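Local structure of uncharacterized protein DUF849 (Burkholderia xenovorans LB400, 3E02) at residues C12-S17 against L49-R54; D80-I85 against P107-M112. The protein probably cleaves beta-keto acids such as 3-keto-5-aminohexanoate, using a zinc ion bound in a TIM barrel. All coordinates share one frame; numbering follows the deposited sequence. Where two conformers were deposited one is given.

Contact 1. Residues C12-S17 against L49-R54; sequences CAVTGS and LHLHAR. With ZN (zinc ion), chain B.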
ATOM      1  N   CYS A  12       9.165 -25.313 -11.963  1.00 34.67           N
ATOM      2  CA  CYS A  12       9.305 -26.304 -10.897  1.00 33.63           C
ATOM      3  C   CYS A  12      10.752 -26.356 -10.408  1.00 34.25           C
ATOM      4  O   CYS A  12      11.652 -26.727 -11.177  1.00 34.56           O
ATOM      5  CB  CYS A  12       8.886 -27.676 -11.340  1.00 33.86           C
ATOM      6  SG  CYS A  12       9.038 -28.890  -9.990  1.00 37.76           S
ATOM      7  N   ALA A  13      10.955 -25.988  -9.143  1.00 33.05           N
ATOM      8  CA  ALA A  13      12.255 -26.051  -8.467  1.00 33.12           C
ATOM      9  C   ALA A  13      12.308 -27.436  -7.810  1.00 33.13           C
ATOM     10  O   ALA A  13      11.729 -27.679  -6.748  1.00 33.37           O
ATOM     11  CB  ALA A  13      12.413 -24.917  -7.472  1.00 31.82           C
ATOM     12  N   VAL A  14      13.026 -28.343  -8.466  1.00 33.59           N
ATOM     13  CA  VAL A  14      13.001 -29.785  -8.167  1.00 33.90           C
ATOM     14  C   VAL A  14      13.502 -30.259  -6.797  1.00 33.60           C
ATOM     15  O   VAL A  14      12.893 -31.149  -6.207  1.00 33.76           O
ATOM     16  CB  VAL A  14      13.733 -30.580  -9.320  1.00 35.62           C
ATOM     17  CG1 VAL A  14      13.834 -32.088  -9.030  1.00 33.83           C
ATOM     18  CG2 VAL A  14      12.998 -30.343 -10.663  1.00 32.78           C
ATOM     19  N   THR A  15      14.609 -29.693  -6.318  1.00 33.53           N
ATOM     20  CA  THR A  15      15.209 -30.146  -5.054  1.00 32.67           C
ATOM     21  C   THR A  15      15.912 -29.087  -4.212  1.00 33.20           C
ATOM     22  O   THR A  15      15.826 -29.142  -2.978  1.00 34.01           O
ATOM     23  CB  THR A  15      16.118 -31.372  -5.294  1.00 32.48           C
ATOM     24  OG1 THR A  15      16.418 -32.000  -4.039  1.00 32.81           O
ATOM     25  CG2 THR A  15      17.408 -31.007  -6.064  1.00 31.46           C
ATOM     26  N   GLY A  16      16.609 -28.139  -4.840  1.00 33.48           N
ATOM     27  CA  GLY A  16      17.261 -27.078  -4.088  1.00 32.95           C
ATOM     28  C   GLY A  16      18.402 -27.540  -3.208  1.00 33.19           C
ATOM     29  O   GLY A  16      19.004 -28.600  -3.436  1.00 31.68           O
ATOM     30  N   SER A  17      18.674 -26.724  -2.197  1.00 34.04           N
ATOM     31  CA  SER A  17      19.722 -26.967  -1.220  1.00 35.30           C
ATOM     32  C   SER A  17      19.349 -26.610   0.230  1.00 35.37           C
ATOM     33  O   SER A  17      20.224 -26.730   1.084  1.00 36.06           O
ATOM     34  CB  SER A  17      20.937 -26.126  -1.630  1.00 37.19           C
ATOM     35  OG  SER A  17      20.643 -24.744  -1.479  1.00 40.30           O
ATOM     36  N   LEU A  49      12.238 -25.882 -15.449  1.00 33.98           N
ATOM     37  CA  LEU A  49      12.747 -26.658 -14.323  1.00 33.40           C
ATOM     38  C   LEU A  49      13.949 -25.933 -13.763  1.00 33.82           C
ATOM     39  O   LEU A  49      14.895 -25.673 -14.513  1.00 34.49           O
ATOM     40  CB  LEU A  49      13.159 -28.056 -14.787  1.00 34.01           C
ATOM     41  CG  LEU A  49      12.056 -28.905 -15.403  1.00 34.43           C
ATOM     42  CD1 LEU A  49      12.640 -30.200 -15.937  1.00 34.06           C
ATOM     43  CD2 LEU A  49      10.940 -29.168 -14.380  1.00 34.45           C
ATOM     44  N   HIS A  50      13.886 -25.564 -12.475  1.00 32.70           N
ATOM     45  CA  HIS A  50      14.980 -24.900 -11.761  1.00 32.56           C
ATOM     46  C   HIS A  50      15.743 -26.028 -11.046  1.00 33.86           C
ATOM     47  O   HIS A  50      15.178 -26.756 -10.225  1.00 34.93           O
ATOM     48  CB  HIS A  50      14.450 -23.821 -10.827  1.00 32.53           C
ATOM     49  CG  HIS A  50      15.478 -23.265  -9.911  1.00 34.82           C
ATOM     50  ND1 HIS A  50      16.424 -22.346 -10.306  1.00 39.42           N
ATOM     51  CD2 HIS A  50      15.728 -23.529  -8.612  1.00 35.08           C
ATOM     52  CE1 HIS A  50      17.203 -22.058  -9.279  1.00 43.11           C
ATOM     53  NE2 HIS A  50      16.791 -22.750  -8.235  1.00 34.10           N
ATOM     54  N   LEU A  51      17.030 -26.141 -11.349  1.00 33.60           N
ATOM     55  CA  LEU A  51      17.834 -27.294 -10.952  1.00 34.65           C
ATOM     56  C   LEU A  51      19.071 -27.036 -10.103  1.00 34.64           C
ATOM     57  O   LEU A  51      19.848 -26.139 -10.406  1.00 33.58           O
ATOM     58  CB  LEU A  51      18.288 -27.989 -12.237  1.00 34.43           C
ATOM     59  CG  LEU A  51      17.182 -28.476 -13.186  1.00 34.50           C
ATOM     60  CD1 LEU A  51      17.786 -28.886 -14.540  1.00 37.34           C
ATOM     61  CD2 LEU A  51      16.381 -29.608 -12.568  1.00 34.32           C
ATOM     62  N   HIS A  52      19.207 -27.860  -9.052  1.00 34.44           N
ATOM     63  CA  HIS A  52      20.391 -27.990  -8.203  1.00 33.86           C
ATOM     64  C   HIS A  52      20.803 -29.459  -8.261  1.00 34.82           C
ATOM     65  O   HIS A  52      19.990 -30.338  -8.604  1.00 36.17           O
ATOM     66  CB  HIS A  52      20.088 -27.709  -6.728  1.00 34.20           C
ATOM     67  CG  HIS A  52      19.737 -26.297  -6.414  1.00 32.41           C
ATOM     68  ND1 HIS A  52      20.406 -25.564  -5.452  1.00 32.70           N
ATOM     69  CD2 HIS A  52      18.755 -25.494  -6.889  1.00 34.75           C
ATOM     70  CE1 HIS A  52      19.856 -24.365  -5.364  1.00 34.27           C
ATOM     71  NE2 HIS A  52      18.855 -24.301  -6.222  1.00 31.05           N
ATOM     72  N   ALA A  53      22.056 -29.724  -7.885  1.00 34.80           N
ATOM     73  CA  ALA A  53      22.603 -31.076  -7.783  1.00 33.95           C
ATOM     74  C   ALA A  53      22.875 -31.360  -6.315  1.00 33.49           C
ATOM     75  O   ALA A  53      23.079 -30.433  -5.509  1.00 33.25           O
ATOM     76  CB  ALA A  53      23.919 -31.211  -8.589  1.00 33.19           C
ATOM     77  N   ARG A  54      22.915 -32.652  -5.999  1.00 34.31           N
ATOM     78  CA  ARG A  54      23.215 -33.144  -4.671  1.00 34.11           C
ATOM     79  C   ARG A  54      24.138 -34.350  -4.770  1.00 34.27           C
ATOM     80  O   ARG A  54      24.093 -35.098  -5.757  1.00 34.78           O
ATOM     81  CB  ARG A  54      21.929 -33.575  -3.958  1.00 32.82           C
ATOM     82  CG  ARG A  54      20.996 -32.450  -3.592  1.00 34.54           C
ATOM     83  CD  ARG A  54      19.734 -32.973  -2.929  1.00 33.10           C
ATOM     84  NE  ARG A  54      18.842 -31.870  -2.561  1.00 32.73           N
ATOM     85  CZ  ARG A  54      18.897 -31.174  -1.428  1.00 33.19           C
ATOM     86  NH1 ARG A  54      19.832 -31.385  -0.523  1.00 32.74           N
ATOM     87  NH2 ARG A  54      18.013 -30.203  -1.217  1.00 34.36           N
TER
HETATM   88 ZN    ZN B 311      17.392 -22.648  -6.157  1.00 32.84          ZN
HETATM   89  O   HOH W   1      16.087 -27.439  -7.680  1.00 21.42           O
HETATM   90  O   HOH W   2      21.659 -28.987  -3.583  1.00 23.81           O
HETATM   91  O   HOH W   3      20.311 -29.377   1.705  1.00 20.42           O
HETATM   92  O   HOH W   4      19.031 -20.792  -6.679  1.00 27.28           O
HETATM   93  O   HOH W   5      16.368 -20.481  -5.814  1.00 26.37           O
HETATM   94  O   HOH W   6      18.284 -21.738  -4.350  1.00 39.17           O
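Strands 10-13 and 48-54, the two parallel strands of the first beta-alpha-beta unit of the barrel, meet at the zinc site, where Ala13 pairs with His50 and Gly16 packs on His52. Two backbone bonds fix the register: His50 N donates to Cys12 O at 2.8 Å, and Val14 N reaches His50 O. On the side facing helix 31-44, Val14 CG2 lies 4.0 Å from Leu51 CD2. On the other face His50, its CG anti to the backbone N (chi1 170°), carries its ring past Ala13 CB, which sits near the ring plane at the edge, and NE2 binds zinc at 2.2 Å. His52 NE2 binds at the same length. Gly16 CA stands 3.5 Å from the centroid of the His52 ring, 14° off its normal, a CH-pi contact over the face. Beyond the end of strand 10-13, Arg54 grips Thr15 of the following loop side-on: NE donates to Thr15 OG1 (2.8 Å), tilted from the guanidinium plane, while NH2 meets Thr15 O at 3.0 Å almost within that plane. Thr15 OG1 also bonds to Pro28 O, and Arg54 NH2 to His19 O. Water 1 accepts from Gly16 N and donates to His50 O, tying the turn to the backbone of a zinc ligand. With Glu259 and three waters completing the coordination, the zinc has three protein ligands; such water positions are consistent with a metal that could take up substrate oxygens in their place.

Contact 2. Residues D80-I85 against P107-M112; sequences DAILNI and PEVASM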
ATOM      1  N   ASP A  80      10.941 -30.980 -23.199  1.00 36.96           N
ATOM      2  CA  ASP A  80      11.337 -29.729 -23.863  0.50 36.23           C
ATOM      3  C   ASP A  80      11.278 -28.571 -22.873  1.00 35.48           C
ATOM      4  O   ASP A  80      11.389 -27.433 -23.258  1.00 34.83           O
ATOM      5  CB  ASP A  80      10.557 -29.458 -25.166  0.50 36.08           C
ATOM      6  CG  ASP A  80       9.072 -29.243 -24.959  0.50 36.88           C
ATOM      7  OD1 ASP A  80       8.526 -29.733 -23.959  0.50 36.96           O
ATOM      8  OD2 ASP A  80       8.442 -28.609 -25.839  0.50 38.28           O
ATOM      9  N   ALA A  81      11.149 -28.863 -21.573  1.00 35.20           N
ATOM     10  CA  ALA A  81      11.142 -27.814 -20.550  1.00 34.75           C
ATOM     11  C   ALA A  81      12.451 -27.024 -20.586  1.00 33.87           C
ATOM     12  O   ALA A  81      13.506 -27.571 -20.933  1.00 33.67           O
ATOM     13  CB  ALA A  81      10.920 -28.407 -19.136  1.00 33.67           C
ATOM     14  N   ILE A  82      12.364 -25.731 -20.288  1.00 32.93           N
ATOM     15  CA  ILE A  82      13.552 -24.875 -20.194  1.00 33.34           C
ATOM     16  C   ILE A  82      14.310 -25.306 -18.932  1.00 33.77           C
ATOM     17  O   ILE A  82      13.710 -25.415 -17.871  1.00 34.05           O
ATOM     18  CB  ILE A  82      13.199 -23.382 -20.031  1.00 33.19           C
ATOM     19  CG1 ILE A  82      12.402 -22.860 -21.231  1.00 34.07           C
ATOM     20  CG2 ILE A  82      14.475 -22.562 -19.846  1.00 33.08           C
ATOM     21  CD1 ILE A  82      11.873 -21.444 -21.057  1.00 34.13           C
ATOM     22  N   LEU A  83      15.609 -25.557 -19.057  1.00 34.03           N
ATOM     23  CA  LEU A  83      16.423 -25.984 -17.919  1.00 34.50           C
ATOM     24  C   LEU A  83      17.132 -24.758 -17.360  1.00 34.03           C
ATOM     25  O   LEU A  83      17.951 -24.161 -18.030  1.00 34.62           O
ATOM     26  CB  LEU A  83      17.369 -27.116 -18.304  1.00 34.54           C
ATOM     27  CG  LEU A  83      16.669 -28.295 -19.000  1.00 34.80           C
ATOM     28  CD1 LEU A  83      17.648 -29.453 -19.256  1.00 34.69           C
ATOM     29  CD2 LEU A  83      15.433 -28.789 -18.232  1.00 32.98           C
ATOM     30  N   ASN A  84      16.756 -24.403 -16.130  1.00 33.25           N
ATOM     31  CA  ASN A  84      17.237 -23.245 -15.386  1.00 33.31           C
ATOM     32  C   ASN A  84      18.241 -23.785 -14.347  1.00 33.57           C
ATOM     33  O   ASN A  84      17.866 -24.612 -13.489  1.00 32.89           O
ATOM     34  CB  ASN A  84      15.989 -22.541 -14.803  1.00 33.07           C
ATOM     35  CG  ASN A  84      16.270 -21.469 -13.775  1.00 34.69           C
ATOM     36  OD1 ASN A  84      17.370 -21.304 -13.265  1.00 44.33           O
ATOM     37  ND2 ASN A  84      15.216 -20.735 -13.443  1.00 35.60           N
ATOM     38  N   ILE A  85      19.493 -23.315 -14.448  1.00 33.34           N
ATOM     39  CA  ILE A  85      20.590 -23.735 -13.568  0.50 33.91           C
ATOM     40  C   ILE A  85      20.829 -22.724 -12.443  1.00 34.99           C
ATOM     41  O   ILE A  85      20.937 -21.501 -12.681  1.00 35.02           O
ATOM     42  CB  ILE A  85      21.931 -23.932 -14.350  0.50 33.98           C
ATOM     43  CG1 ILE A  85      21.745 -24.844 -15.576  0.50 34.37           C
ATOM     44  CG2 ILE A  85      23.032 -24.491 -13.426  0.50 33.77           C
ATOM     45  CD1 ILE A  85      21.167 -26.226 -15.273  0.50 31.49           C
ATOM     46  N   PRO A 107      23.419 -22.700 -20.196  1.00 34.97           N
ATOM     47  CA  PRO A 107      21.981 -22.908 -20.260  1.00 35.22           C
ATOM     48  C   PRO A 107      21.223 -21.716 -20.833  1.00 34.19           C
ATOM     49  O   PRO A 107      21.758 -20.614 -20.924  1.00 33.31           O
ATOM     50  CB  PRO A 107      21.604 -23.104 -18.787  1.00 34.27           C
ATOM     51  CG  PRO A 107      22.541 -22.202 -18.080  1.00 35.32           C
ATOM     52  CD  PRO A 107      23.834 -22.333 -18.827  1.00 35.34           C
ATOM     53  N   GLU A 108      19.969 -21.961 -21.202  1.00 33.72           N
ATOM     54  CA  GLU A 108      19.079 -20.898 -21.659  1.00 33.60           C
ATOM     55  C   GLU A 108      18.755 -19.927 -20.524  1.00 32.31           C
ATOM     56  O   GLU A 108      18.575 -18.720 -20.768  1.00 32.10           O
ATOM     57  CB  GLU A 108      17.759 -21.461 -22.169  1.00 34.40           C
ATOM     58  CG  GLU A 108      17.868 -22.280 -23.419  1.00 34.78           C
ATOM     59  CD  GLU A 108      16.505 -22.637 -23.920  1.00 34.63           C
ATOM     60  OE1 GLU A 108      15.942 -21.839 -24.696  1.00 35.57           O
ATOM     61  OE2 GLU A 108      16.013 -23.704 -23.525  1.00 34.11           O
ATOM     62  N   VAL A 109      18.654 -20.467 -19.304  1.00 31.23           N
ATOM     63  CA  VAL A 109      18.340 -19.688 -18.119  1.00 32.62           C
ATOM     64  C   VAL A 109      19.213 -20.088 -16.920  1.00 32.66           C
ATOM     65  O   VAL A 109      19.577 -21.251 -16.764  1.00 33.26           O
ATOM     66  CB  VAL A 109      16.828 -19.811 -17.739  1.00 33.11           C
ATOM     67  CG1 VAL A 109      16.500 -18.992 -16.482  1.00 32.07           C
ATOM     68  CG2 VAL A 109      15.932 -19.381 -18.919  1.00 31.72           C
ATOM     69  N   ALA A 110      19.608 -19.087 -16.136  1.00 32.35           N
ATOM     70  CA  ALA A 110      20.306 -19.299 -14.865  1.00 33.36           C
ATOM     71  C   ALA A 110      19.684 -18.398 -13.821  1.00 33.60           C
ATOM     72  O   ALA A 110      19.234 -17.294 -14.150  1.00 33.59           O
ATOM     73  CB  ALA A 110      21.809 -19.009 -14.997  1.00 33.23           C
ATOM     74  N   SER A 111      19.659 -18.847 -12.567  1.00 34.68           N
ATOM     75  CA  SER A 111      19.157 -18.006 -11.479  1.00 36.09           C
ATOM     76  C   SER A 111      20.225 -16.949 -11.185  1.00 37.13           C
ATOM     77  O   SER A 111      21.408 -17.171 -11.455  1.00 37.07           O
ATOM     78  CB  SER A 111      18.788 -18.817 -10.226  1.00 36.59           C
ATOM     79  OG  SER A 111      19.909 -19.445  -9.662  1.00 40.65           O
HETATM   80  N   MSE A 112      19.797 -15.792 -10.686  1.00 37.61           N
HETATM   81  CA  MSE A 112      20.703 -14.685 -10.365  1.00 37.90           C
HETATM   82  C   MSE A 112      20.170 -14.006  -9.114  1.00 36.96           C
HETATM   83  O   MSE A 112      19.183 -13.292  -9.170  1.00 36.99           O
HETATM   84  CB  MSE A 112      20.777 -13.721 -11.563  1.00 37.98           C
HETATM   85  CG  MSE A 112      21.655 -12.477 -11.433  1.00 40.43           C
HETATM   86 SE   MSE A 112      23.520 -12.856 -11.126  0.75 44.33          SE
HETATM   87  CE  MSE A 112      23.914 -14.107 -12.646  1.00 40.63           C
TER
HETATM   88  O   HOH W   7      19.001 -24.599 -20.505  1.00 23.76           O
HETATM   89  O   HOH W   8      16.812 -25.496 -21.801  1.00 26.57           O
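Backbone pairing between Ile85 and the strand 109-112 defines this contact: Ile85 N donates to Val109 O at 3.1 Å, and Ser111 N returns a bond to Ile85 O at 2.9 Å. The residue pair Ile85-Ala110 is thereby bridged in parallel, and the axes of the short segments 82-85 and 109-112 are inclined at 33°. Two CA-H...O contacts reinforce the ladder, Asn84 CA to Val109 O and Ala110 CA to Ile85 O.

Ahead of the directly paired residues, water mediates the bonds between Leu83 and Glu108. Water 7 donates to Leu83 O and accepts from Glu108 N, while water 8 accepts from Leu83 N and donates to Glu108 OE2 at 2.6 Å. Both polar backbone atoms of Leu83 are therefore linked through solvent to Glu108, whose carboxylate also meets Arg298 in a salt bridge and Thr303 in a hydrogen bond.

Side-chain packing occurs on both sides of the pair. Val109 spreads its branches between two partners: CG2 meets Ile82 CG2 at 3.6 Å, whereas CG1, anti to the backbone N (chi1 180°), lies 3.7 Å from Asn84 CG, in van der Waals contact with the amide group. On the side of Ile85 and Ala110, in the conformer given, Ile85 CG1 lies 3.7 Å from Pro107 CB.

The polar end of Asn84 is held from both flanks of this strand pair, ND2 donating to Glu170 of strand 168-173 and OD1 making a weak hydrogen bond with His50 of strand 48-54. Helix 95-105 supplies the crossover between the paired strands, strand 48-54 adjoins 82-85 and strand 168-173 adjoins 109-113, while Ala297 and Arg298 of helix 294-301 pack on Ile82.

Overall arrangement
Contacts 1 and 2 are successive parallel strand pairs of one barrel sheet, with centres 11 Å apart. Strands 48-54 and 82-85 join them: Leu49 O lies 2.8 Å from Asn84 N, and Leu51 N the same distance from Asn84 O, both probable hydrogen bonds. Leu49 CD1 and Leu83 CD2 add packing at 3.9 Å. The zinc belongs to contact 1, but contact 2 contributes to its second shell. The weak bond between Asn84 OD1 and His50 ND1 could help set the rotation of the ring; Ser111 CB packs 3.7 Å from His50 CE1, and the nearest atom of the Ser111 side chain lies about 5 Å from the zinc.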